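Long-range contacts in sulfate adenylyltransferase (Allochromatium vinosum, PDB 4DNX), which catalyses the transfer of the adenylyl group of ATP to sulfate, giving adenosine 5'-phosphosulfate and diphosphate: residues A[333-338]-A[355-360]; A[294-299]-A[306-311]. All blocks are in the same frame, centred on the assembly; numbering follows the deposited sequence.

Contact 1 (A[333-338]-A[355-360]); sequences TAYSKK and DFIQLS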
loop_
_atom_site.group_PDB
_atom_site.type_symbol
_atom_site.label_atom_id
_atom_site.label_comp_id
_atom_site.label_asym_id
_atom_site.label_seq_id
_atom_site.Cartn_x
_atom_site.Cartn_y
_atom_site.Cartn_z
ATOM N N THR A 333 -0.186 13.185 30.551
ATOM C CA THR A 333 -1.614 13.576 30.602
ATOM C C THR A 333 -2.311 12.934 31.790
ATOM O O THR A 333 -1.803 11.989 32.412
ATOM C CB THR A 333 -2.403 13.112 29.352
ATOM O OG1 THR A 333 -2.383 11.674 29.272
ATOM C CG2 THR A 333 -1.859 13.694 28.054
ATOM N N ALA A 334 -3.492 13.454 32.120
ATOM C CA ALA A 334 -4.350 12.897 33.164
ATOM C C ALA A 334 -5.765 13.349 32.803
ATOM O O ALA A 334 -5.931 14.236 31.973
ATOM C CB ALA A 334 -3.977 13.427 34.533
ATOM N N TYR A 335 -6.767 12.718 33.403
ATOM C CA TYR A 335 -8.130 13.133 33.218
ATOM C C TYR A 335 -8.387 14.172 34.289
ATOM O O TYR A 335 -8.194 13.912 35.478
ATOM C CB TYR A 335 -9.103 11.959 33.436
ATOM C CG TYR A 335 -10.564 12.337 33.275
ATOM C CD1 TYR A 335 -11.146 12.398 32.005
ATOM C CD2 TYR A 335 -11.359 12.623 34.388
ATOM C CE1 TYR A 335 -12.497 12.739 31.844
ATOM C CE2 TYR A 335 -12.698 12.976 34.235
ATOM C CZ TYR A 335 -13.248 13.028 32.949
ATOM O OH TYR A 335 -14.587 13.359 32.830
ATOM N N SER A 336 -8.817 15.357 33.858
ATOM C CA SER A 336 -9.224 16.414 34.778
ATOM C C SER A 336 -10.686 16.252 35.169
ATOM O O SER A 336 -11.568 16.299 34.298
ATOM C CB SER A 336 -9.096 17.800 34.122
ATOM O OG SER A 336 -9.713 18.772 34.968
ATOM N N LYS A 337 -10.938 16.095 36.466
ATOM C CA LYS A 337 -12.290 15.999 36.972
ATOM C C LYS A 337 -12.982 17.345 36.801
ATOM O O LYS A 337 -14.200 17.398 36.574
ATOM C CB LYS A 337 -12.271 15.675 38.462
ATOM C CG LYS A 337 -11.815 14.258 38.771
ATOM C CD LYS A 337 -12.042 13.972 40.234
ATOM C CE LYS A 337 -10.790 13.403 40.853
ATOM N NZ LYS A 337 -11.009 13.212 42.298
ATOM N N LYS A 338 -12.213 18.428 36.943
ATOM C CA LYS A 338 -12.778 19.781 36.861
ATOM C C LYS A 338 -13.228 20.117 35.439
ATOM O O LYS A 338 -14.263 20.764 35.259
ATOM C CB LYS A 338 -11.782 20.833 37.335
ATOM C CG LYS A 338 -11.630 20.929 38.834
ATOM C CD LYS A 338 -10.541 21.945 39.189
ATOM C CE LYS A 338 -10.986 22.862 40.294
ATOM N NZ LYS A 338 -9.962 22.959 41.368
ATOM N N ASP A 355 -7.311 16.963 41.681
ATOM C CA ASP A 355 -8.228 17.279 40.587
ATOM C C ASP A 355 -8.021 16.346 39.404
ATOM O O ASP A 355 -8.782 16.397 38.432
ATOM C CB ASP A 355 -8.111 18.735 40.129
ATOM C CG ASP A 355 -8.539 19.742 41.208
ATOM O OD1 ASP A 355 -9.339 19.417 42.126
ATOM O OD2 ASP A 355 -8.058 20.892 41.117
ATOM N N PHE A 356 -6.981 15.510 39.465
ATOM C CA PHE A 356 -6.675 14.585 38.359
ATOM C C PHE A 356 -6.993 13.143 38.696
ATOM O O PHE A 356 -6.898 12.732 39.830
ATOM C CB PHE A 356 -5.189 14.651 37.933
ATOM C CG PHE A 356 -4.764 15.984 37.390
ATOM C CD1 PHE A 356 -5.244 16.446 36.161
ATOM C CD2 PHE A 356 -3.877 16.782 38.112
ATOM C CE1 PHE A 356 -4.856 17.692 35.663
ATOM C CE2 PHE A 356 -3.476 18.034 37.627
ATOM C CZ PHE A 356 -3.970 18.485 36.393
ATOM N N ILE A 357 -7.354 12.365 37.682
ATOM C CA ILE A 357 -7.395 10.921 37.842
ATOM C C ILE A 357 -6.385 10.399 36.830
ATOM O O ILE A 357 -6.323 10.855 35.674
ATOM C CB ILE A 357 -8.792 10.318 37.552
ATOM C CG1 ILE A 357 -9.880 10.961 38.414
ATOM C CG2 ILE A 357 -8.790 8.817 37.801
ATOM C CD1 ILE A 357 -11.273 10.696 37.845
ATOM N N GLN A 358 -5.579 9.452 37.291
ATOM C CA GLN A 358 -4.530 8.900 36.471
ATOM C C GLN A 358 -4.649 7.389 36.391
ATOM O O GLN A 358 -5.018 6.733 37.373
ATOM C CB GLN A 358 -3.175 9.273 37.056
ATOM C CG GLN A 358 -2.358 10.207 36.157
ATOM C CD GLN A 358 -1.466 11.107 36.983
ATOM O OE1 GLN A 358 -1.898 11.690 37.972
ATOM N NE2 GLN A 358 -0.211 11.212 36.586
ATOM N N LEU A 359 -4.342 6.855 35.215
ATOM C CA LEU A 359 -4.354 5.405 35.005
ATOM C C LEU A 359 -3.350 5.088 33.917
ATOM O O LEU A 359 -3.470 5.542 32.792
ATOM C CB LEU A 359 -5.743 4.898 34.597
ATOM C CG LEU A 359 -6.008 3.386 34.682
ATOM C CD1 LEU A 359 -5.938 2.849 36.124
ATOM C CD2 LEU A 359 -7.386 3.085 34.044
ATOM N N SER A 360 -2.339 4.309 34.256
ATOM C CA SER A 360 -1.266 4.105 33.322
ATOM C C SER A 360 -1.664 3.177 32.172
ATOM O O SER A 360 -2.626 2.396 32.289
ATOM C CB SER A 360 -0.045 3.560 34.059
ATOM O OG SER A 360 -0.323 2.280 34.593
#
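Tyr335 CG is anti to its backbone N (chi1 179°) and Ile357 CG1 is anti to its carbonyl carbon (chi1 -56°), and from there the two side chains run side by side and point the same way. Tyr335 CD2 ends up 4.0 Å from Ile357 CD1. They sit on one face of a small antiparallel sheet in which strand 333-336 runs between 341-344 and 356-357. Tyr335 and Ile357 form a hydrogen-bonded pair. Tyr335 N donates to Ile357 O at 3.0 Å. Ile357 N returns a bond to Tyr335 O at 2.8 Å. Just past the strand, Lys337 N donates to Asp355 O at 2.9 Å. The aliphatic chain of Lys337 crosses Ile357 at about a right angle, bringing Lys337 CE to 3.6 Å from Ile357 CG1.

Ser336 and Phe356 form the adjoining non-hydrogen-bonded pair, with side chains on the other face. There Phe356 CD1 packs 3.7 Å from Ala334 CB. Tyr335 O approaches the edge of the Phe356 ring, near its plane. His351 meets the same ring and also hydrogen-bonds to Ser336 OG, so it links the members of this pair.

At the exposed end of the contact, Lys338 curls toward Asp355, and its ammonium forms a salt bridge with the carboxylate. Asp355 OD2 also accepts Thr352 N, which is likely to steady the carboxylate. Lys338 NZ comes to OD2 of Asp355 from above the carboxylate plane, at 2.8 Å.

Contact 2 (A[294-299]-A[306-311]); sequences IGRDHA and GPFDAQ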
loop_
_atom_site.group_PDB
_atom_site.type_symbol
_atom_site.label_atom_id
_atom_site.label_comp_id
_atom_site.label_asym_id
_atom_site.label_seq_id
_atom_site.Cartn_x
_atom_site.Cartn_y
_atom_site.Cartn_z
ATOM N N ILE A 294 6.520 15.066 20.110
ATOM C CA ILE A 294 7.616 14.464 20.911
ATOM C C ILE A 294 7.246 14.699 22.375
ATOM O O ILE A 294 7.149 15.828 22.819
ATOM C CB ILE A 294 8.976 15.157 20.602
ATOM C CG1 ILE A 294 9.322 14.958 19.120
ATOM C CG2 ILE A 294 10.153 14.664 21.584
ATOM C CD1 ILE A 294 10.724 15.370 18.715
ATOM N N GLY A 295 7.033 13.612 23.095
ATOM C CA GLY A 295 6.744 13.649 24.536
ATOM C C GLY A 295 7.949 13.365 25.423
ATOM O O GLY A 295 9.093 13.494 24.991
ATOM N N ARG A 296 7.695 12.941 26.660
ATOM C CA ARG A 296 8.752 12.616 27.627
ATOM C C ARG A 296 9.464 11.336 27.237
ATOM O O ARG A 296 8.812 10.362 26.818
ATOM C CB ARG A 296 8.085 12.441 28.987
ATOM C CG ARG A 296 9.006 12.178 30.147
ATOM C CD ARG A 296 8.180 12.002 31.424
ATOM N NE ARG A 296 7.620 13.270 31.877
ATOM C CZ ARG A 296 8.149 14.035 32.829
ATOM N NH1 ARG A 296 9.264 13.675 33.449
ATOM N NH2 ARG A 296 7.561 15.168 33.163
ATOM N N ASP A 297 10.801 11.335 27.350
ATOM C CA ASP A 297 11.611 10.152 27.081
ATOM C C ASP A 297 11.449 9.581 25.691
ATOM O O ASP A 297 11.538 8.382 25.471
ATOM C CB ASP A 297 11.376 9.096 28.176
ATOM C CG ASP A 297 11.931 9.546 29.538
ATOM O OD1 ASP A 297 11.164 9.589 30.544
ATOM O OD2 ASP A 297 13.153 9.881 29.601
ATOM N N HIS A 298 11.191 10.452 24.713
ATOM C CA HIS A 298 10.977 9.991 23.361
ATOM C C HIS A 298 12.151 9.152 22.840
ATOM O O HIS A 298 13.290 9.593 22.944
ATOM C CB HIS A 298 10.712 11.199 22.459
ATOM C CG HIS A 298 10.346 10.828 21.055
ATOM N ND1 HIS A 298 9.041 10.614 20.658
ATOM C CD2 HIS A 298 11.117 10.604 19.962
ATOM C CE1 HIS A 298 9.022 10.310 19.366
ATOM N NE2 HIS A 298 10.270 10.281 18.927
ATOM N N ALA A 299 11.835 7.964 22.309
ATOM C CA ALA A 299 12.812 7.010 21.723
ATOM C C ALA A 299 13.899 6.553 22.712
ATOM O O ALA A 299 14.965 6.063 22.297
ATOM C CB ALA A 299 13.454 7.614 20.463
ATOM N N GLY A 306 17.873 12.560 29.598
ATOM C CA GLY A 306 16.951 13.362 30.409
ATOM C C GLY A 306 15.553 13.325 29.781
ATOM O O GLY A 306 15.422 13.145 28.567
ATOM N N PRO A 307 14.510 13.503 30.598
ATOM C CA PRO A 307 13.114 13.340 30.120
ATOM C C PRO A 307 12.724 14.213 28.910
ATOM O O PRO A 307 11.917 13.779 28.076
ATOM C CB PRO A 307 12.262 13.723 31.353
ATOM C CG PRO A 307 13.179 14.373 32.313
ATOM C CD PRO A 307 14.571 13.817 32.043
ATOM N N PHE A 308 13.278 15.434 28.835
ATOM C CA PHE A 308 12.966 16.347 27.715
ATOM C C PHE A 308 14.145 16.648 26.782
ATOM O O PHE A 308 14.091 17.573 25.978
ATOM C CB PHE A 308 12.330 17.640 28.253
ATOM C CG PHE A 308 11.088 17.380 29.070
ATOM C CD1 PHE A 308 9.921 16.948 28.431
ATOM C CD2 PHE A 308 11.108 17.489 30.451
ATOM C CE1 PHE A 308 8.770 16.670 29.174
ATOM C CE2 PHE A 308 9.964 17.231 31.208
ATOM C CZ PHE A 308 8.794 16.807 30.563
ATOM N N ASP A 309 15.223 15.869 26.910
ATOM C CA ASP A 309 16.371 16.033 26.016
ATOM C C ASP A 309 15.997 15.890 24.537
ATOM O O ASP A 309 16.570 16.570 23.675
ATOM C CB ASP A 309 17.508 15.058 26.406
ATOM C CG ASP A 309 18.190 15.422 27.743
ATOM O OD1 ASP A 309 17.846 16.442 28.401
ATOM O OD2 ASP A 309 19.112 14.677 28.165
ATOM N N ALA A 310 15.052 15.003 24.229
ATOM C CA ALA A 310 14.641 14.825 22.838
ATOM C C ALA A 310 13.836 16.017 22.309
ATOM O O ALA A 310 13.689 16.181 21.088
ATOM C CB ALA A 310 13.890 13.496 22.649
ATOM N N GLN A 311 13.302 16.839 23.202
ATOM C CA GLN A 311 12.719 18.101 22.748
ATOM C C GLN A 311 13.794 19.187 22.593
ATOM O O GLN A 311 13.834 19.888 21.582
ATOM C CB GLN A 311 11.648 18.572 23.739
ATOM C CG GLN A 311 10.519 17.554 23.941
ATOM C CD GLN A 311 9.483 18.040 24.995
ATOM O OE1 GLN A 311 9.697 19.025 25.720
ATOM N NE2 GLN A 311 8.359 17.347 25.058
HETATM O O HOH W 1 11.636 14.249 25.245
#
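Pro307 O takes a hydrogen bond from Asp297 N at 2.8 Å. The bond is straight (174°), and the N-H uses a lone pair of the oxygen in the carbonyl plane. A water lies 2.9 Å from the same Pro307 O and 2.7 Å from Gly295 O. Arg296 CA adds a CA-H...O contact to Pro307 O. Together these hold the type II turn Gly295-His298 against the loop before helix 309-316.

Arg296 CG is anti to the backbone N (chi1 -177°), which lays it 3.8 Å from Pro307 CB. Phe308 CZ lies over one face of the Arg296 guanidinium, toward its rim, with the two planes 69° apart. Arg296 NH2 is 3.3 Å from Phe308 CZ and forms a salt bridge with Asp331.

Gln311 NE2 donates to Ile294 O (3.0 Å) from above the carbonyl plane, and also to Ala330 O. Gln311 CG packs on Ile294 CG2 at 3.7 Å. An alanine here would probably leave Ile294 O and Ala330 O without this shared donor and open a gap beside Ile294 CG2.

Gly-Arg-Asp-His recurs in ATP sulfurylases, consistent with a place near the nucleotide site. The contact joins strand 291-294 to the start of the helix in a beta-alpha-beta crossover of the Rossmann-like fold.

From the N terminus, the chain reaches contact 2 first. Strand 291-294 of the five-stranded parallel sheet ends there, and the contact closes a short loop across residues 300-305 before helix 309-316. The chain then runs through that helix and back along the edge strand 326-329. Contact 1 opens only after this, at 333-338. It closes a hairpin-like excursion through strand 341-344 and the loop that follows, ending just before helix 361-369. The two contacts are in series and neither nest nor cross. The centres of contact 1 and contact 2 lie about 21 Å apart. Contact 2 joins sheet to helix in the Rossmann-like core, whereas contact 1 adds strand 356-357 to the small peripheral sheet.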